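Local coordinates for similar to hydroxylamine oxidoreductase (Kuenenia stuttgartiensis, PDB 6H5L), which carries several c-type hemes and probably acts as an oxidoreductase, forming part of a 60-heme reductase complex in an anammox bacterium, at residues V166-N170 against V297-R303; C283-H289 against Y345-V349. All coordinates share one frame; numbering follows the deposited sequence.

Overall arrangement
The four segments alternate along the chain: 166-170, 283-289, 297-303, then 345-349. Contact 1 joins two loops, its centre about 10 Å from the centre of the chain. Contact 2 sets helix 280-285 and strand 286-288 against helix 337-350, its centre about 20 Å from that of the chain. The contact centres lie about 13 Å apart, and Lys299 bridges them: its NZ probably hydrogen-bonds Tyr286 O at 2.6 Å and Cys283 O at 2.7 Å. Loop 297-303 spans two hemes. Arg303 holds a propionate of one, while the backbone nitrogens of Ile301 and Trp302 hydrogen-bond to a propionate of the heme in contact 2. The contacts tie neighbouring cofactors of a multiheme cytochrome into one framework.

Contact 1 of 2, residues V166-N170 against V297-R303; sequences VGRPN and VMKGIWR. With HEC (heme c), chain H.
Arg303 reaches across to the backbone of Val166-Pro169 and, in the same grip, to heme c, where two loops of the multiheme cytochrome fold meet at a heme propionate. Arg303 NH1 donates to Val166 O at 2.8 Å and NH2 to Gly167 O at 2.9 Å. Both oxygens lie near the guanidinium plane, yet the donor stands above each carbonyl plane. A weaker bond runs from NH2 to Pro169 O. On the heme side Arg303 NE gives the straighter bond, 2.9 Å to propionate O2A (165°), and NH2 adds a second to the same oxygen. Bends at chi2 (-72°) and chi3 (-50°) swing NE toward the propionate. Pro169, which follows a cis peptide bond, lays CD over one guanidinium face, 3.6 Å from Arg303 NH2. An alanine in place of Arg303 would be likely to leave this carboxylate without its positive mate and the carbonyls of Val166 and Gly167 without these N-H donors.

Further out, the backbone angles of Gly167 suit glycine, since a CB would press on the preceding carbonyl. Asn170 N donates to O1D of the other propionate, while its OD1 accepts from Gln173 N. Beside the polar cluster, Val166 CG2 meets Val297 CG2 at 3.7 Å, and the other Val297 methyl, CG1, lies 3.6 Å from heme C2A.

Contact 2 of 2, residues C283-H289 against Y345-V349; sequences CHMYEKH and YWLEV. With HEC (heme c), chain I.
His284 and Trp346 meet edge-to-face beside a c-type heme, where the CxxCH motif, which forms most of helix 280-285, packs on helix 337-350. The indole six-membered ring turns its edge to one face of the imidazole, planes at 86°, and its CH2 atom does the touching. Cys283 SG is bonded covalently to heme CAC. His284 NE2 binds the heme iron, FE, at 2.0 Å, with His477 as the second axial histidine. Trp346 also lays a face on heme methyl CMD, while its NE1 hydrogen-bonds Lys299 O. This part is close-packed: Val349 CG2 sits over the Tyr286 ring, 3.7 Å from the centroid, and its CG1 touches Cys283 SG. Equally snug, Lys288 CB lies over the centre of the Tyr345 ring, whose edge points at the His289 face.

Toward the outer end the contact becomes polar. With CG anti to the backbone N (chi1 -179°), the Tyr286 ring extends toward Glu348, where OH donates to OE2 from above the carboxylate plane; the same OH is hydrogen-bonded to Gly290 N. His289 N reaches Glu348 OE2 from the syn side at 2.7 Å, and its ND1 hydrogen-bonds OE1. OE1 is also salt-bridged to Lys40 of the neighbouring Conserved hypothetical cytochrome protein chain, so this end borders the subunit interface. The loose, watered part is the extended end of Lys288, whose NZ weakly holds a water 3.2 Å from Tyr345 OH.

Contact 1 of 2, residues V166-N170 against V297-R303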
loop_
_atom_site.group_PDB
_atom_site.type_symbol
_atom_site.label_atom_id
_atom_site.label_comp_id
_atom_site.label_asym_id
_atom_site.label_seq_id
_atom_site.Cartn_x
_atom_site.Cartn_y
_atom_site.Cartn_z
ATOM N N VAL A 166 2.309 -2.325 -53.936
ATOM C CA VAL A 166 1.895 -0.968 -54.287
ATOM C C VAL A 166 3.003 -0.163 -54.956
ATOM O O VAL A 166 2.720 0.913 -55.508
ATOM C CB VAL A 166 1.373 -0.198 -53.053
ATOM C CG1 VAL A 166 0.174 -0.911 -52.439
ATOM C CG2 VAL A 166 2.481 -0.008 -52.027
ATOM N N GLY A 167 4.245 -0.642 -54.929
ATOM C CA GLY A 167 5.336 0.043 -55.591
ATOM C C GLY A 167 5.928 1.160 -54.753
ATOM O O GLY A 167 5.524 1.425 -53.619
ATOM N N ARG A 168 6.919 1.829 -55.339
ATOM C CA ARG A 168 7.554 2.953 -54.671
ATOM C C ARG A 168 6.571 4.116 -54.533
ATOM O O ARG A 168 5.704 4.313 -55.390
ATOM C CB ARG A 168 8.793 3.406 -55.443
ATOM C CG ARG A 168 9.990 2.471 -55.316
ATOM C CD ARG A 168 11.282 3.172 -55.716
ATOM N NE ARG A 168 11.591 3.048 -57.136
ATOM C CZ ARG A 168 12.354 3.904 -57.810
ATOM N NH1 ARG A 168 12.869 4.961 -57.196
ATOM N NH2 ARG A 168 12.591 3.711 -59.100
ATOM N N PRO A 169 6.681 4.908 -53.453
ATOM C CA PRO A 169 7.650 4.756 -52.362
ATOM C C PRO A 169 7.226 3.743 -51.302
ATOM O O PRO A 169 6.032 3.577 -51.049
ATOM C CB PRO A 169 7.713 6.165 -51.748
ATOM C CG PRO A 169 6.958 7.063 -52.692
ATOM C CD PRO A 169 5.952 6.179 -53.345
ATOM N N ASN A 170 8.206 3.086 -50.689
ATOM C CA ASN A 170 7.976 2.158 -49.589
ATOM C C ASN A 170 9.324 1.845 -48.952
ATOM O O ASN A 170 10.377 2.244 -49.457
ATOM C CB ASN A 170 7.257 0.885 -50.049
ATOM C CG ASN A 170 7.986 0.166 -51.176
ATOM O OD1 ASN A 170 9.211 0.045 -51.172
ATOM N ND2 ASN A 170 7.225 -0.321 -52.147
ATOM N N VAL A 297 2.038 1.163 -45.913
ATOM C CA VAL A 297 1.954 1.790 -47.230
ATOM C C VAL A 297 0.808 1.261 -48.079
ATOM O O VAL A 297 0.653 1.708 -49.226
ATOM C CB VAL A 297 3.285 1.647 -47.993
ATOM C CG1 VAL A 297 4.453 2.034 -47.101
ATOM C CG2 VAL A 297 3.450 0.222 -48.504
ATOM N N MET A 298 -0.009 0.340 -47.562
ATOM C CA MET A 298 -0.946 -0.372 -48.431
ATOM C C MET A 298 -2.083 0.515 -48.934
ATOM O O MET A 298 -2.636 0.251 -50.009
ATOM C CB MET A 298 -1.520 -1.589 -47.707
ATOM C CG MET A 298 -0.483 -2.622 -47.298
ATOM S SD MET A 298 0.586 -3.136 -48.657
ATOM C CE MET A 298 -0.599 -3.894 -49.765
ATOM N N LYS A 299 -2.447 1.560 -48.193
ATOM C CA LYS A 299 -3.614 2.366 -48.525
ATOM C C LYS A 299 -3.271 3.711 -49.170
ATOM O O LYS A 299 -4.154 4.568 -49.271
ATOM C CB LYS A 299 -4.456 2.611 -47.274
ATOM C CG LYS A 299 -4.840 1.347 -46.535
ATOM C CD LYS A 299 -5.946 1.613 -45.531
ATOM C CE LYS A 299 -5.590 2.759 -44.596
ATOM N NZ LYS A 299 -4.347 2.507 -43.813
ATOM N N GLY A 300 -2.029 3.914 -49.611
ATOM C CA GLY A 300 -1.657 5.187 -50.212
ATOM C C GLY A 300 -2.378 5.448 -51.522
ATOM O O GLY A 300 -2.562 4.552 -52.349
ATOM N N ILE A 301 -2.795 6.705 -51.704
ATOM C CA ILE A 301 -3.512 7.146 -52.900
ATOM C C ILE A 301 -2.783 8.275 -53.610
ATOM O O ILE A 301 -2.513 8.190 -54.816
ATOM C CB ILE A 301 -4.972 7.569 -52.576
ATOM C CG1 ILE A 301 -5.751 6.379 -51.960
ATOM C CG2 ILE A 301 -5.673 8.103 -53.807
ATOM C CD1 ILE A 301 -7.145 6.752 -51.476
ATOM N N TRP A 302 -2.501 9.336 -52.874
ATOM C CA TRP A 302 -1.793 10.513 -53.423
ATOM C C TRP A 302 -0.305 10.322 -53.186
ATOM O O TRP A 302 0.410 11.219 -53.462
ATOM C CB TRP A 302 -2.258 11.801 -52.755
ATOM C CG TRP A 302 -3.599 12.310 -53.157
ATOM C CD1 TRP A 302 -4.746 12.190 -52.449
ATOM C CD2 TRP A 302 -3.943 13.028 -54.344
ATOM N NE1 TRP A 302 -5.772 12.792 -53.100
ATOM C CE2 TRP A 302 -5.317 13.308 -54.270
ATOM C CE3 TRP A 302 -3.235 13.470 -55.458
ATOM C CZ2 TRP A 302 -5.991 14.000 -55.267
ATOM C CZ3 TRP A 302 -3.899 14.156 -56.438
ATOM C CH2 TRP A 302 -5.258 14.411 -56.348
ATOM N N ARG A 303 0.089 9.100 -52.891
ATOM C CA ARG A 303 1.395 8.632 -52.404
ATOM C C ARG A 303 2.293 9.768 -51.931
ATOM O O ARG A 303 2.105 10.186 -50.849
ATOM C CB ARG A 303 2.021 7.819 -53.533
ATOM C CG ARG A 303 1.079 6.784 -54.108
ATOM C CD ARG A 303 0.786 5.588 -53.251
ATOM N NE ARG A 303 1.986 4.985 -52.749
ATOM C CZ ARG A 303 2.603 3.935 -53.234
ATOM N NH1 ARG A 303 2.185 3.338 -54.318
ATOM N NH2 ARG A 303 3.650 3.463 -52.611
HETATM FE FE HEC H . 8.521 5.410 -43.765
HETATM C CHA HEC H . 8.032 5.460 -47.154
HETATM C CHB HEC H . 5.106 5.404 -43.276
HETATM C CHC HEC H . 8.977 5.147 -40.354
HETATM C CHD HEC H . 11.879 5.931 -44.156
HETATM N NA HEC H . 6.878 5.439 -44.984
HETATM C C1A HEC H . 6.903 5.438 -46.366
HETATM C C2A HEC H . 5.530 5.411 -46.832
HETATM C C3A HEC H . 4.727 5.397 -45.767
HETATM C C4A HEC H . 5.556 5.414 -44.579
HETATM C CMA HEC H . 3.183 5.367 -45.793
HETATM C CAA HEC H . 5.068 5.398 -48.302
HETATM C CBA HEC H . 4.783 6.823 -48.754
HETATM C CGA HEC H . 4.053 6.782 -50.067
HETATM O O1A HEC H . 4.167 7.768 -50.831
HETATM O O2A HEC H . 3.367 5.767 -50.354
HETATM N NB HEC H . 7.269 5.340 -42.116
HETATM C C1B HEC H . 5.890 5.250 -42.153
HETATM C C2B HEC H . 5.422 4.962 -40.811
HETATM C C3B HEC H . 6.489 4.896 -40.005
HETATM C C4B HEC H . 7.675 5.130 -40.810
HETATM C CMB HEC H . 3.939 4.796 -40.402
HETATM C CAB HEC H . 6.497 4.620 -38.484
HETATM C CBB HEC H . 5.983 3.204 -38.136
HETATM N NC HEC H . 10.111 5.552 -42.488
HETATM C C1C HEC H . 10.107 5.347 -41.123
HETATM C C2C HEC H . 11.480 5.153 -40.691
HETATM C C3C HEC H . 12.252 5.602 -41.694
HETATM C C4C HEC H . 11.425 5.707 -42.876
HETATM C CMC HEC H . 11.881 5.201 -39.199
HETATM C CAC HEC H . 13.794 5.722 -41.727
HETATM C CBC HEC H . 14.411 4.346 -42.041
HETATM N ND HEC H . 9.768 5.635 -45.404
HETATM C C1D HEC H . 11.132 5.893 -45.312
HETATM C C2D HEC H . 11.655 6.117 -46.638
HETATM C C3D HEC H . 10.451 5.972 -47.580
HETATM C C4D HEC H . 9.326 5.672 -46.724
HETATM C CMD HEC H . 13.119 6.437 -47.002
HETATM C CAD HEC H . 10.422 6.110 -49.115
HETATM C CBD HEC H . 11.406 5.146 -49.763
HETATM C CGD HEC H . 11.298 5.282 -51.256
HETATM O O1D HEC H . 10.972 4.271 -51.929
HETATM O O2D HEC H . 11.525 6.410 -51.765
#

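Contact 2 of 2, residues C283-H289 against Y345-V349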
loop_
_atom_site.group_PDB
_atom_site.type_symbol
_atom_site.label_atom_id
_atom_site.label_comp_id
_atom_site.label_asym_id
_atom_site.label_seq_id
_atom_site.Cartn_x
_atom_site.Cartn_y
_atom_site.Cartn_z
ATOM N N CYS A 283 -3.350 4.630 -38.129
ATOM C CA CYS A 283 -3.916 5.097 -39.390
ATOM C C CYS A 283 -3.360 4.309 -40.573
ATOM O O CYS A 283 -4.119 3.857 -41.439
ATOM C CB CYS A 283 -3.643 6.594 -39.569
ATOM S SG CYS A 283 -4.933 7.726 -38.968
ATOM N N HIS A 284 -2.039 4.122 -40.619
ATOM C CA HIS A 284 -1.386 3.623 -41.827
ATOM C C HIS A 284 -1.220 2.110 -41.866
ATOM O O HIS A 284 -1.243 1.528 -42.958
ATOM C CB HIS A 284 -0.017 4.285 -41.990
ATOM C CG HIS A 284 -0.089 5.688 -42.503
ATOM N ND1 HIS A 284 -0.145 5.984 -43.848
ATOM C CD2 HIS A 284 -0.136 6.875 -41.854
ATOM C CE1 HIS A 284 -0.212 7.295 -44.006
ATOM N NE2 HIS A 284 -0.207 7.858 -42.811
ATOM N N MET A 285 -1.042 1.451 -40.722
ATOM C CA MET A 285 -0.901 0.001 -40.743
ATOM C C MET A 285 -2.236 -0.723 -40.789
ATOM O O MET A 285 -2.252 -1.952 -40.933
ATOM C CB MET A 285 -0.094 -0.480 -39.539
ATOM C CG MET A 285 1.342 0.002 -39.554
ATOM S SD MET A 285 2.424 -0.972 -38.500
ATOM C CE MET A 285 3.998 -0.693 -39.310
ATOM N N TYR A 286 -3.346 -0.003 -40.669
ATOM C CA TYR A 286 -4.638 -0.578 -41.011
ATOM C C TYR A 286 -4.674 -0.929 -42.493
ATOM O O TYR A 286 -4.364 -0.090 -43.350
ATOM C CB TYR A 286 -5.753 0.412 -40.662
ATOM C CG TYR A 286 -7.156 -0.076 -40.950
ATOM C CD1 TYR A 286 -7.891 -0.747 -39.983
ATOM C CD2 TYR A 286 -7.756 0.162 -42.181
ATOM C CE1 TYR A 286 -9.178 -1.179 -40.237
ATOM C CE2 TYR A 286 -9.043 -0.265 -42.442
ATOM C CZ TYR A 286 -9.749 -0.937 -41.466
ATOM O OH TYR A 286 -11.031 -1.372 -41.711
ATOM N N GLU A 287 -5.046 -2.177 -42.794
ATOM C CA GLU A 287 -5.135 -2.645 -44.173
ATOM C C GLU A 287 -6.534 -2.464 -44.753
ATOM O O GLU A 287 -6.716 -1.642 -45.657
ATOM C CB GLU A 287 -4.715 -4.115 -44.257
ATOM C CG GLU A 287 -4.777 -4.686 -45.662
ATOM C CD GLU A 287 -4.179 -6.068 -45.754
ATOM O OE1 GLU A 287 -4.024 -6.570 -46.886
ATOM O OE2 GLU A 287 -3.859 -6.648 -44.697
ATOM N N LYS A 288 -7.532 -3.187 -44.222
ATOM C CA LYS A 288 -8.927 -3.039 -44.637
ATOM C C LYS A 288 -9.869 -3.866 -43.769
ATOM O O LYS A 288 -9.497 -4.948 -43.303
ATOM C CB LYS A 288 -9.112 -3.441 -46.106
ATOM C CG LYS A 288 -8.644 -4.849 -46.439
ATOM C CD LYS A 288 -8.910 -5.191 -47.894
ATOM C CE LYS A 288 -8.289 -6.524 -48.270
ATOM N NZ LYS A 288 -8.534 -6.832 -49.706
ATOM N N HIS A 289 -11.094 -3.377 -43.561
ATOM C CA HIS A 289 -12.173 -4.177 -42.969
ATOM C C HIS A 289 -11.770 -4.770 -41.616
ATOM O O HIS A 289 -12.011 -5.943 -41.328
ATOM C CB HIS A 289 -12.617 -5.276 -43.939
ATOM C CG HIS A 289 -12.983 -4.763 -45.297
ATOM N ND1 HIS A 289 -13.682 -3.590 -45.479
ATOM C CD2 HIS A 289 -12.741 -5.253 -46.536
ATOM C CE1 HIS A 289 -13.861 -3.381 -46.771
ATOM N NE2 HIS A 289 -13.298 -4.375 -47.434
ATOM N N TYR A 345 -11.381 2.252 -47.170
ATOM C CA TYR A 345 -10.615 1.696 -46.059
ATOM C C TYR A 345 -10.179 2.793 -45.097
ATOM O O TYR A 345 -10.198 2.599 -43.876
ATOM C CB TYR A 345 -9.397 0.930 -46.579
ATOM C CG TYR A 345 -9.707 -0.143 -47.604
ATOM C CD1 TYR A 345 -10.949 -0.763 -47.645
ATOM C CD2 TYR A 345 -8.748 -0.534 -48.530
ATOM C CE1 TYR A 345 -11.228 -1.740 -48.584
ATOM C CE2 TYR A 345 -9.018 -1.509 -49.469
ATOM C CZ TYR A 345 -10.259 -2.109 -49.492
ATOM O OH TYR A 345 -10.530 -3.082 -50.427
ATOM N N TRP A 346 -9.779 3.952 -45.629
ATOM C CA TRP A 346 -9.480 5.098 -44.777
ATOM C C TRP A 346 -10.701 5.504 -43.963
ATOM O O TRP A 346 -10.592 5.794 -42.766
ATOM C CB TRP A 346 -8.999 6.279 -45.621
ATOM C CG TRP A 346 -7.595 6.156 -46.126
ATOM C CD1 TRP A 346 -7.204 5.911 -47.411
ATOM C CD2 TRP A 346 -6.392 6.287 -45.360
ATOM N NE1 TRP A 346 -5.834 5.877 -47.490
ATOM C CE2 TRP A 346 -5.311 6.105 -46.244
ATOM C CE3 TRP A 346 -6.124 6.536 -44.010
ATOM C CZ2 TRP A 346 -3.985 6.164 -45.824
ATOM C CZ3 TRP A 346 -4.807 6.595 -43.595
ATOM C CH2 TRP A 346 -3.754 6.410 -44.501
ATOM N N LEU A 347 -11.874 5.528 -44.599
ATOM C CA LEU A 347 -13.088 5.942 -43.908
ATOM C C LEU A 347 -13.457 4.974 -42.792
ATOM O O LEU A 347 -14.091 5.375 -41.809
ATOM C CB LEU A 347 -14.237 6.080 -44.907
ATOM C CG LEU A 347 -14.091 7.242 -45.893
ATOM C CD1 LEU A 347 -15.239 7.268 -46.891
ATOM C CD2 LEU A 347 -13.998 8.562 -45.143
ATOM N N GLU A 348 -13.068 3.702 -42.916
ATOM C CA GLU A 348 -13.286 2.759 -41.824
ATOM C C GLU A 348 -12.465 3.139 -40.599
ATOM O O GLU A 348 -12.914 2.953 -39.462
ATOM C CB GLU A 348 -12.951 1.338 -42.277
ATOM C CG GLU A 348 -13.774 0.848 -43.454
ATOM C CD GLU A 348 -13.556 -0.623 -43.744
ATOM O OE1 GLU A 348 -14.549 -1.380 -43.772
ATOM O OE2 GLU A 348 -12.389 -1.024 -43.931
ATOM N N VAL A 349 -11.262 3.674 -40.810
ATOM C CA VAL A 349 -10.449 4.140 -39.691
ATOM C C VAL A 349 -11.083 5.366 -39.049
ATOM O O VAL A 349 -11.286 5.414 -37.830
ATOM C CB VAL A 349 -9.010 4.431 -40.155
ATOM C CG1 VAL A 349 -8.256 5.216 -39.091
ATOM C CG2 VAL A 349 -8.285 3.141 -40.470
HETATM FE FE HEC I . -0.279 9.848 -42.612
HETATM C CHA HEC I . -0.620 10.365 -45.928
HETATM C CHB HEC I . 3.139 9.520 -42.976
HETATM C CHC HEC I . 0.107 9.634 -39.204
HETATM C CHD HEC I . -3.694 9.498 -42.209
HETATM N NA HEC I . 1.038 10.021 -44.146
HETATM C C1A HEC I . 0.640 10.050 -45.468
HETATM C C2A HEC I . 1.787 9.691 -46.275
HETATM C C3A HEC I . 2.821 9.458 -45.466
HETATM C C4A HEC I . 2.372 9.660 -44.108
HETATM C CMA HEC I . 4.247 9.046 -45.892
HETATM C CAA HEC I . 1.805 9.592 -47.807
HETATM C CBA HEC I . 1.379 8.189 -48.212
HETATM C CGA HEC I . -0.094 8.196 -48.522
HETATM O O1A HEC I . -0.861 7.524 -47.788
HETATM O O2A HEC I . -0.500 8.883 -49.493
HETATM N NB HEC I . 1.325 9.566 -41.330
HETATM C C1B HEC I . 2.658 9.569 -41.690
HETATM C C2B HEC I . 3.454 9.650 -40.486
HETATM C C3B HEC I . 2.622 9.673 -39.443
HETATM C C4B HEC I . 1.264 9.627 -39.952
HETATM C CMB HEC I . 4.995 9.650 -40.435
HETATM C CAB HEC I . 3.027 9.745 -37.954
HETATM C CBB HEC I . 3.730 11.080 -37.615
HETATM N NC HEC I . -1.552 9.556 -41.013
HETATM C C1C HEC I . -1.184 9.588 -39.682
HETATM C C2C HEC I . -2.387 9.745 -38.885
HETATM C C3C HEC I . -3.429 9.541 -39.699
HETATM C C4C HEC I . -2.932 9.528 -41.062
HETATM C CMC HEC I . -2.429 9.602 -37.348
HETATM C CAC HEC I . -4.919 9.507 -39.285
HETATM C CBC HEC I . -5.384 10.906 -38.827
HETATM N ND HEC I . -1.917 9.903 -43.878
HETATM C C1D HEC I . -3.248 9.781 -43.484
HETATM C C2D HEC I . -4.091 9.995 -44.640
HETATM C C3D HEC I . -3.128 10.269 -45.803
HETATM C C4D HEC I . -1.801 10.187 -45.235
HETATM C CMD HEC I . -5.633 9.962 -44.696
HETATM C CAD HEC I . -3.502 10.553 -47.271
HETATM C CBD HEC I . -3.804 9.214 -47.939
HETATM C CGD HEC I . -4.114 9.415 -49.397
HETATM O O1D HEC I . -5.267 9.803 -49.718
HETATM O O2D HEC I . -3.209 9.179 -50.237
HETATM O O HOH W 1 -11.547 -6.074 -51.162
#